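Local atomic coordinates of PKS (Streptomyces sp. CNQ431, PDB entry 5YDA), a protein that probably transfers acyl extender units to the acyl carrier protein, as the acyltransferase domain of a polyketide synthase from splenocin biosynthesis. Residues H298-D303 / H348-V353; L77-L81 / P104-E108; V393-T397 / A414-L418. All coordinates share one frame; numbering follows the deposited sequence.

Interaction 1 of 3, residues H298-D303 / H348-V353; sequences HSHVLD and HTRRTV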
loop_
_atom_site.group_PDB
_atom_site.type_symbol
_atom_site.label_atom_id
_atom_site.label_comp_id
_atom_site.label_asym_id
_atom_site.label_seq_id
_atom_site.Cartn_x
_atom_site.Cartn_y
_atom_site.Cartn_z
ATOM N N HIS A 298 5.223 0.454 19.384
ATOM C CA HIS A 298 4.091 1.192 19.913
ATOM C C HIS A 298 3.629 0.820 21.305
ATOM O O HIS A 298 2.476 0.833 21.591
ATOM C CB HIS A 298 2.918 1.181 18.932
ATOM C CG HIS A 298 3.294 1.590 17.552
ATOM N ND1 HIS A 298 3.337 2.896 17.161
ATOM C CD2 HIS A 298 3.674 0.874 16.485
ATOM C CE1 HIS A 298 3.742 2.970 15.923
ATOM N NE2 HIS A 298 3.952 1.756 15.487
ATOM N N SER A 299 4.568 0.518 22.156
ATOM C CA SER A 299 4.343 0.137 23.547
ATOM C C SER A 299 5.461 0.662 24.450
ATOM O O SER A 299 6.513 1.125 23.994
ATOM C CB SER A 299 4.237 -1.377 23.710
ATOM O OG SER A 299 5.507 -1.989 23.772
ATOM N N HIS A 300 5.217 0.546 25.761
ATOM C CA HIS A 300 6.177 0.987 26.766
ATOM C C HIS A 300 7.543 0.324 26.583
ATOM O O HIS A 300 8.565 0.904 26.963
ATOM C CB HIS A 300 5.627 0.686 28.157
ATOM C CG HIS A 300 5.481 -0.775 28.418
ATOM N ND1 HIS A 300 4.396 -1.504 27.968
ATOM C CD2 HIS A 300 6.315 -1.661 29.014
ATOM C CE1 HIS A 300 4.555 -2.772 28.308
ATOM N NE2 HIS A 300 5.713 -2.895 28.940
ATOM N N VAL A 301 7.590 -0.865 25.975
ATOM C CA VAL A 301 8.866 -1.550 25.737
ATOM C C VAL A 301 9.862 -0.671 24.970
ATOM O O VAL A 301 11.079 -0.863 25.070
ATOM C CB VAL A 301 8.614 -2.884 24.999
ATOM C CG1 VAL A 301 9.927 -3.551 24.608
ATOM C CG2 VAL A 301 7.779 -3.831 25.869
ATOM N N LEU A 302 9.378 0.299 24.198
ATOM C CA LEU A 302 10.297 1.150 23.449
ATOM C C LEU A 302 10.844 2.328 24.258
ATOM O O LEU A 302 11.731 3.022 23.753
ATOM C CB LEU A 302 9.616 1.694 22.186
ATOM C CG LEU A 302 9.149 0.686 21.137
ATOM C CD1 LEU A 302 8.820 1.428 19.856
ATOM C CD2 LEU A 302 10.189 -0.404 20.904
ATOM N N ASP A 303 10.334 2.580 25.472
ATOM C CA ASP A 303 10.740 3.748 26.260
ATOM C C ASP A 303 12.252 3.961 26.319
ATOM O O ASP A 303 12.698 5.083 26.038
ATOM C CB ASP A 303 10.163 3.655 27.679
ATOM C CG ASP A 303 8.702 4.049 27.747
ATOM O OD1 ASP A 303 8.210 4.722 26.823
ATOM O OD2 ASP A 303 8.042 3.705 28.750
ATOM N N HIS A 348 4.762 9.278 17.622
ATOM C CA HIS A 348 4.225 8.357 16.635
ATOM C C HIS A 348 4.714 6.936 16.887
ATOM O O HIS A 348 3.934 5.980 16.797
ATOM C CB HIS A 348 4.604 8.814 15.227
ATOM C CG HIS A 348 4.231 7.825 14.173
ATOM N ND1 HIS A 348 5.134 6.924 13.649
ATOM C CD2 HIS A 348 3.043 7.563 13.576
ATOM C CE1 HIS A 348 4.519 6.156 12.766
ATOM N NE2 HIS A 348 3.251 6.526 12.701
ATOM N N THR A 349 5.994 6.788 17.249
ATOM C CA THR A 349 6.596 5.480 17.484
ATOM C C THR A 349 6.198 4.890 18.834
ATOM O O THR A 349 6.133 3.661 18.976
ATOM C CB THR A 349 8.122 5.607 17.351
ATOM O OG1 THR A 349 8.458 5.696 15.957
ATOM C CG2 THR A 349 8.886 4.430 17.999
ATOM N N ARG A 350 5.894 5.731 19.821
ATOM C CA ARG A 350 5.517 5.230 21.137
ATOM C C ARG A 350 4.024 4.923 21.251
ATOM O O ARG A 350 3.640 3.989 21.961
ATOM C CB ARG A 350 5.920 6.246 22.211
ATOM C CG ARG A 350 5.412 5.935 23.606
ATOM C CD ARG A 350 5.990 4.641 24.135
ATOM N NE ARG A 350 5.449 4.299 25.449
ATOM C CZ ARG A 350 4.224 3.810 25.666
ATOM N NH1 ARG A 350 3.379 3.602 24.659
ATOM N NH2 ARG A 350 3.838 3.536 26.902
ATOM N N ARG A 351 3.180 5.673 20.564
ATOM C CA ARG A 351 1.756 5.688 20.846
ATOM C C ARG A 351 0.970 4.808 19.881
ATOM O O ARG A 351 1.444 4.402 18.811
ATOM C CB ARG A 351 1.229 7.124 20.807
ATOM C CG ARG A 351 1.690 7.918 22.047
ATOM C CD ARG A 351 1.217 9.352 22.061
ATOM N NE ARG A 351 -0.227 9.502 21.863
ATOM C CZ ARG A 351 -0.824 10.682 21.688
ATOM N NH1 ARG A 351 -0.095 11.795 21.697
ATOM N NH2 ARG A 351 -2.139 10.756 21.501
ATOM N N THR A 352 -0.254 4.513 20.300
ATOM C CA THR A 352 -1.153 3.662 19.548
ATOM C C THR A 352 -1.299 4.141 18.111
ATOM O O THR A 352 -1.481 5.335 17.850
ATOM C CB THR A 352 -2.517 3.643 20.246
ATOM O OG1 THR A 352 -2.337 3.252 21.620
ATOM C CG2 THR A 352 -3.483 2.667 19.537
ATOM N N VAL A 353 -1.206 3.198 17.178
ATOM C CA VAL A 353 -1.552 3.471 15.785
ATOM C C VAL A 353 -3.079 3.536 15.683
ATOM O O VAL A 353 -3.769 2.510 15.733
ATOM C CB VAL A 353 -0.964 2.409 14.840
ATOM C CG1 VAL A 353 -1.376 2.668 13.416
ATOM C CG2 VAL A 353 0.566 2.394 14.938
HETATM O O HOH W 1 5.470 4.498 29.336
#
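His298 meets the end of helix 342-350 and the turn after it through its ring, consistent with the Ser-His active site of the acyltransferase fold. Its NE2 is hydrogen-bonded to Ser200 OG, in a GxSxG pattern that fits a nucleophile elbow. On the other side of the ring, ND1 donates to Arg351 O (2.9 Å), an oxygen tilted from the ring plane. This bond and that of NE2 to Ser200 OG together fix the rotation of the imidazole. His348 O lies in the ring plane, 3.1 Å from His298 CE1.

Val353 CG2 sits over one face of the His298 ring, 3.4 Å from the ring centroid, a CH-pi contact. A T-shaped pair presents the edge of His298 to the face of His348, the planes at 89°. Farther out, Leu302 CD1 packs on Thr349 CG2 at 3.5 Å.

The rest of the contact centres on Arg350. Its chain bends at chi2 (63°), and the guanidinium lies with one face over the Ser299-His300 peptide. NE forms a salt bridge to Asp303 OD1 (3.1 Å), on its syn side but well out of the carboxylate plane, while OD1 stays in the guanidinium plane; a water links Arg350 NH2 (3.1 Å) to Asp303 OD2 (2.8 Å).

Interaction 2 of 3, residues L77-L81 / P104-E108; sequences LRHRL and PVPDE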
loop_
_atom_site.group_PDB
_atom_site.type_symbol
_atom_site.label_atom_id
_atom_site.label_comp_id
_atom_site.label_asym_id
_atom_site.label_seq_id
_atom_site.Cartn_x
_atom_site.Cartn_y
_atom_site.Cartn_z
ATOM N N LEU A 77 -17.318 7.371 -21.585
ATOM C CA LEU A 77 -18.651 7.476 -21.008
ATOM C C LEU A 77 -18.634 7.051 -19.534
ATOM O O LEU A 77 -17.583 6.760 -18.956
ATOM C CB LEU A 77 -19.634 6.662 -21.842
ATOM C CG LEU A 77 -19.633 6.899 -23.359
ATOM C CD1 LEU A 77 -20.780 6.149 -24.011
ATOM C CD2 LEU A 77 -19.717 8.374 -23.681
ATOM N N ARG A 78 -19.822 6.988 -18.915
ATOM C CA ARG A 78 -19.912 6.930 -17.457
ATOM C C ARG A 78 -19.615 5.539 -16.910
ATOM O O ARG A 78 -18.989 5.411 -15.853
ATOM C CB ARG A 78 -21.297 7.398 -16.984
ATOM C CG ARG A 78 -21.503 8.929 -17.008
ATOM C CD ARG A 78 -22.607 9.452 -16.042
ATOM N NE ARG A 78 -23.619 8.465 -15.646
ATOM C CZ ARG A 78 -23.847 8.085 -14.386
ATOM N NH1 ARG A 78 -23.138 8.619 -13.390
ATOM N NH2 ARG A 78 -24.785 7.173 -14.115
ATOM N N HIS A 79 -20.080 4.495 -17.588
ATOM C CA HIS A 79 -19.898 3.119 -17.142
ATOM C C HIS A 79 -18.688 2.527 -17.856
ATOM O O HIS A 79 -18.676 2.438 -19.088
ATOM C CB HIS A 79 -21.151 2.291 -17.421
ATOM C CG HIS A 79 -22.324 2.658 -16.566
ATOM N ND1 HIS A 79 -22.794 1.842 -15.560
ATOM C CD2 HIS A 79 -23.127 3.747 -16.571
ATOM C CE1 HIS A 79 -23.830 2.414 -14.977
ATOM N NE2 HIS A 79 -24.054 3.571 -15.572
ATOM N N ARG A 80 -17.678 2.109 -17.089
ATOM C CA ARG A 80 -16.386 1.739 -17.649
ATOM C C ARG A 80 -15.929 0.377 -17.149
ATOM O O ARG A 80 -16.214 -0.011 -16.014
ATOM C CB ARG A 80 -15.309 2.765 -17.291
ATOM C CG ARG A 80 -15.689 4.184 -17.580
ATOM C CD ARG A 80 -14.560 5.154 -17.253
ATOM N NE ARG A 80 -14.871 6.479 -17.785
ATOM C CZ ARG A 80 -14.149 7.574 -17.581
ATOM N NH1 ARG A 80 -13.042 7.528 -16.841
ATOM N NH2 ARG A 80 -14.533 8.722 -18.129
ATOM N N LEU A 81 -15.195 -0.334 -18.006
ATOM C CA LEU A 81 -14.373 -1.461 -17.576
ATOM C C LEU A 81 -13.144 -1.541 -18.477
ATOM O O LEU A 81 -13.067 -0.891 -19.519
ATOM C CB LEU A 81 -15.151 -2.787 -17.573
ATOM C CG LEU A 81 -15.781 -3.405 -18.827
ATOM C CD1 LEU A 81 -14.758 -4.018 -19.776
ATOM C CD2 LEU A 81 -16.795 -4.459 -18.398
ATOM N N PRO A 104 -20.514 3.624 -11.866
ATOM C CA PRO A 104 -20.270 4.640 -12.896
ATOM C C PRO A 104 -19.525 5.816 -12.297
ATOM O O PRO A 104 -19.661 6.111 -11.111
ATOM C CB PRO A 104 -21.679 5.035 -13.359
ATOM C CG PRO A 104 -22.603 4.541 -12.278
ATOM C CD PRO A 104 -21.947 3.328 -11.703
ATOM N N VAL A 105 -18.710 6.472 -13.123
ATOM C CA VAL A 105 -17.790 7.495 -12.624
ATOM C C VAL A 105 -18.585 8.683 -12.094
ATOM O O VAL A 105 -19.674 8.979 -12.609
ATOM C CB VAL A 105 -16.793 7.933 -13.709
ATOM C CG1 VAL A 105 -16.268 6.723 -14.449
ATOM C CG2 VAL A 105 -17.436 8.913 -14.671
ATOM N N PRO A 106 -18.100 9.377 -11.071
ATOM C CA PRO A 106 -18.831 10.541 -10.561
ATOM C C PRO A 106 -18.818 11.671 -11.576
ATOM O O PRO A 106 -18.003 11.701 -12.504
ATOM C CB PRO A 106 -18.062 10.928 -9.290
ATOM C CG PRO A 106 -17.119 9.773 -9.017
ATOM C CD PRO A 106 -16.852 9.129 -10.331
ATOM N N ASP A 107 -19.689 12.631 -11.334
ATOM C CA ASP A 107 -19.780 13.805 -12.162
ATOM C C ASP A 107 -18.534 14.643 -11.960
ATOM O O ASP A 107 -18.114 15.339 -12.844
ATOM C CB ASP A 107 -21.044 14.578 -11.846
ATOM C CG ASP A 107 -22.275 13.703 -11.858
ATOM O OD1 ASP A 107 -23.088 13.792 -10.915
ATOM O OD2 ASP A 107 -22.441 12.925 -12.814
ATOM N N GLU A 108 -17.932 14.553 -10.794
ATOM C CA GLU A 108 -16.696 15.259 -10.540
ATOM C C GLU A 108 -15.633 14.181 -10.397
ATOM O O GLU A 108 -15.910 13.156 -9.830
ATOM C CB GLU A 108 -16.790 16.081 -9.275
ATOM C CG GLU A 108 -17.514 17.402 -9.446
ATOM C CD GLU A 108 -16.579 18.550 -9.768
ATOM O OE1 GLU A 108 -16.653 19.070 -10.897
ATOM O OE2 GLU A 108 -15.772 18.920 -8.895
#
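This surface contact lies by the small two-stranded antiparallel sheet of the CurL-like region, consistent with the linker that precedes the acyltransferase in polyketide synthases. The Pro104-Val105 loop edge lies against the start of strand 79-85, joined by one backbone hydrogen bond, with the flat groups of Arg78, His79 and Arg80 resting on the two loop residues. Val105 N donates to Arg78 O over 2.9 Å with an N-H...O angle of 165°.

Pro104 CB meets two flat groups. It stands over the centre of the His79 ring, 3.7 Å from the centroid and 14° off the normal, a CH-pi contact with the two side chains alongside each other. The Arg78 guanidinium also turns a face to CB, which is displaced toward its rim. Asp107 OD2 lies 4.4 Å from Arg78 NH1, well out of the guanidinium plane, so the charges are near without a directed bond.

Val105 CG1 sits over one face of the Arg80 guanidinium, displaced toward its rim. The extended chain from CG to NE (chi2 -178°) carries that group there, and its orientation is set within the segment: Leu77 O, in its plane, accepts from Arg80 NE at 3.0 Å. Arg80 NH1 makes a salt bridge with Asp424, and the group a cation-pi contact with Trp419 of helix 407-420. Strand 79-85 pairs antiparallel with strand 32-38, and His79 packs on Leu44 of helix 43-56.

Interaction 3 of 3, residues V393-T397 / A414-L418; sequences VTVTT and ALGRL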
loop_
_atom_site.group_PDB
_atom_site.type_symbol
_atom_site.label_atom_id
_atom_site.label_comp_id
_atom_site.label_asym_id
_atom_site.label_seq_id
_atom_site.Cartn_x
_atom_site.Cartn_y
_atom_site.Cartn_z
ATOM N N VAL A 393 -14.427 2.416 -3.030
ATOM C CA VAL A 393 -13.751 1.749 -4.134
ATOM C C VAL A 393 -12.302 1.560 -3.722
ATOM O O VAL A 393 -11.635 2.517 -3.311
ATOM C CB VAL A 393 -13.852 2.554 -5.437
ATOM C CG1 VAL A 393 -13.143 1.816 -6.582
ATOM C CG2 VAL A 393 -15.298 2.811 -5.787
ATOM N N THR A 394 -11.827 0.322 -3.781
ATOM C CA THR A 394 -10.471 0.016 -3.371
ATOM C C THR A 394 -9.748 -0.598 -4.553
ATOM O O THR A 394 -10.360 -1.235 -5.420
ATOM C CB THR A 394 -10.410 -0.937 -2.143
ATOM O OG1 THR A 394 -10.942 -2.225 -2.479
ATOM C CG2 THR A 394 -11.191 -0.354 -0.970
ATOM N N VAL A 395 -8.450 -0.348 -4.601
ATOM C CA VAL A 395 -7.604 -0.803 -5.690
ATOM C C VAL A 395 -6.358 -1.393 -5.075
ATOM O O VAL A 395 -5.746 -0.791 -4.185
ATOM C CB VAL A 395 -7.218 0.328 -6.658
ATOM C CG1 VAL A 395 -6.169 -0.182 -7.659
ATOM C CG2 VAL A 395 -8.448 0.879 -7.357
ATOM N N THR A 396 -5.986 -2.554 -5.551
ATOM C CA THR A 396 -4.824 -3.251 -5.062
ATOM C C THR A 396 -3.753 -3.215 -6.145
ATOM O O THR A 396 -4.047 -3.156 -7.341
ATOM C CB THR A 396 -5.240 -4.665 -4.638
ATOM O OG1 THR A 396 -4.952 -4.813 -3.247
ATOM C CG2 THR A 396 -4.576 -5.727 -5.439
ATOM N N THR A 397 -2.508 -3.244 -5.719
ATOM C CA THR A 397 -1.431 -2.767 -6.560
ATOM C C THR A 397 -0.250 -3.736 -6.654
ATOM O O THR A 397 0.509 -3.675 -7.631
ATOM C CB THR A 397 -1.021 -1.378 -6.025
ATOM O OG1 THR A 397 -1.207 -0.362 -7.012
ATOM C CG2 THR A 397 0.310 -1.337 -5.424
ATOM N N ALA A 414 -4.564 -2.619 -11.940
ATOM C CA ALA A 414 -4.782 -1.486 -11.047
ATOM C C ALA A 414 -4.991 -0.203 -11.835
ATOM O O ALA A 414 -5.893 0.583 -11.522
ATOM C CB ALA A 414 -3.605 -1.323 -10.076
ATOM N N LEU A 415 -4.168 0.027 -12.867
ATOM C CA LEU A 415 -4.314 1.245 -13.663
ATOM C C LEU A 415 -5.638 1.248 -14.417
ATOM O O LEU A 415 -6.332 2.270 -14.454
ATOM C CB LEU A 415 -3.136 1.400 -14.626
ATOM C CG LEU A 415 -1.806 1.697 -13.928
ATOM C CD1 LEU A 415 -0.643 1.640 -14.891
ATOM C CD2 LEU A 415 -1.850 3.054 -13.229
ATOM N N GLY A 416 -6.015 0.110 -14.999
ATOM C CA GLY A 416 -7.303 0.030 -15.669
ATOM C C GLY A 416 -8.452 0.291 -14.714
ATOM O O GLY A 416 -9.377 1.059 -15.017
ATOM N N ARG A 417 -8.393 -0.322 -13.531
ATOM C CA ARG A 417 -9.442 -0.124 -12.539
ATOM C C ARG A 417 -9.521 1.333 -12.100
ATOM O O ARG A 417 -10.618 1.886 -11.937
ATOM C CB ARG A 417 -9.183 -1.036 -11.350
ATOM C CG ARG A 417 -10.300 -1.089 -10.352
ATOM C CD ARG A 417 -9.964 -2.135 -9.304
ATOM N NE ARG A 417 -10.771 -1.954 -8.110
ATOM C CZ ARG A 417 -11.908 -2.600 -7.902
ATOM N NH1 ARG A 417 -12.324 -3.466 -8.819
ATOM N NH2 ARG A 417 -12.613 -2.377 -6.791
ATOM N N LEU A 418 -8.368 1.976 -11.917
ATOM C CA LEU A 418 -8.372 3.394 -11.585
ATOM C C LEU A 418 -9.056 4.215 -12.684
ATOM O O LEU A 418 -9.870 5.100 -12.390
ATOM C CB LEU A 418 -6.940 3.865 -11.330
ATOM C CG LEU A 418 -6.430 3.522 -9.928
ATOM C CD1 LEU A 418 -4.920 3.638 -9.841
ATOM C CD2 LEU A 418 -7.097 4.432 -8.890
#
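Arg417 reaches from helix 407-420 to the backbone of strand 394-395 and spends two donors on one acceptor, Thr394 O. NE lies 2.8 Å from this oxygen and NH2 2.9 Å from it, a side-on grip in which both N-H groups converge. The N-H...O angles, 137° for NE and 132° for NH2, are bent. NH2 approaches in the carbonyl plane, whereas NE is tilted from it; the oxygen itself stands somewhat out of the guanidinium plane. The extended chain from CG to NE, with CG anti to the backbone N (chi1 -171°), carries the group alongside Val395, whose side chain points the other way. Val395 CG2 lies at the guanidinium edge, 3.7 Å from Arg417 NE.

Strand 394-395 is an outermost strand of the six-stranded mixed sheet and runs parallel to strand 369-372. With the helices packed on it, this sheet forms the alpha/beta core of the acyltransferase domain, probably resembling the alpha/beta-hydrolase-like core of malonyl-CoA:ACP transacylases. Val395 makes backbone hydrogen bonds to Leu370 and Glu372, and Leu418 packs on Val369 and Val371.

Val395 CG1 meets Ala414 CB at 3.7 Å, and Val395 CG2 touches Leu418 CD2 at 4.1 Å. Ala414 CB also comes within 3.3 Å of Thr396 O. Within the helix, Leu418 N donates to Ala414 O. The Thr396 hydroxyl makes a weak hydrogen bond with Gly376 O. Thr397 OG1, in contrast, is buried with no polar partner in the model, and its neighbour across the contact is Ala414 CB, 4.0 Å away.

Overall arrangement
Interactions 1 and 3 are buried, while interaction 2 lies at the surface. Interactions 2 and 3 lie on the same side of the chain's centre, their centres about 14 Å apart, and helix 407-420 relates to both: it supplies residues 414-418 to interaction 3, and its Trp419 meets Arg80 of interaction 2. Interaction 1 lies on the opposite side of that centre, about 33 Å from interaction 3 and 43 Å from interaction 2, centre to centre. An arginine serves differently in each: Arg350 pairs with a carboxylate beside the probable active site, Arg417 grips a backbone carbonyl at a sheet edge, and Arg78 offers mainly a flat face to a proline.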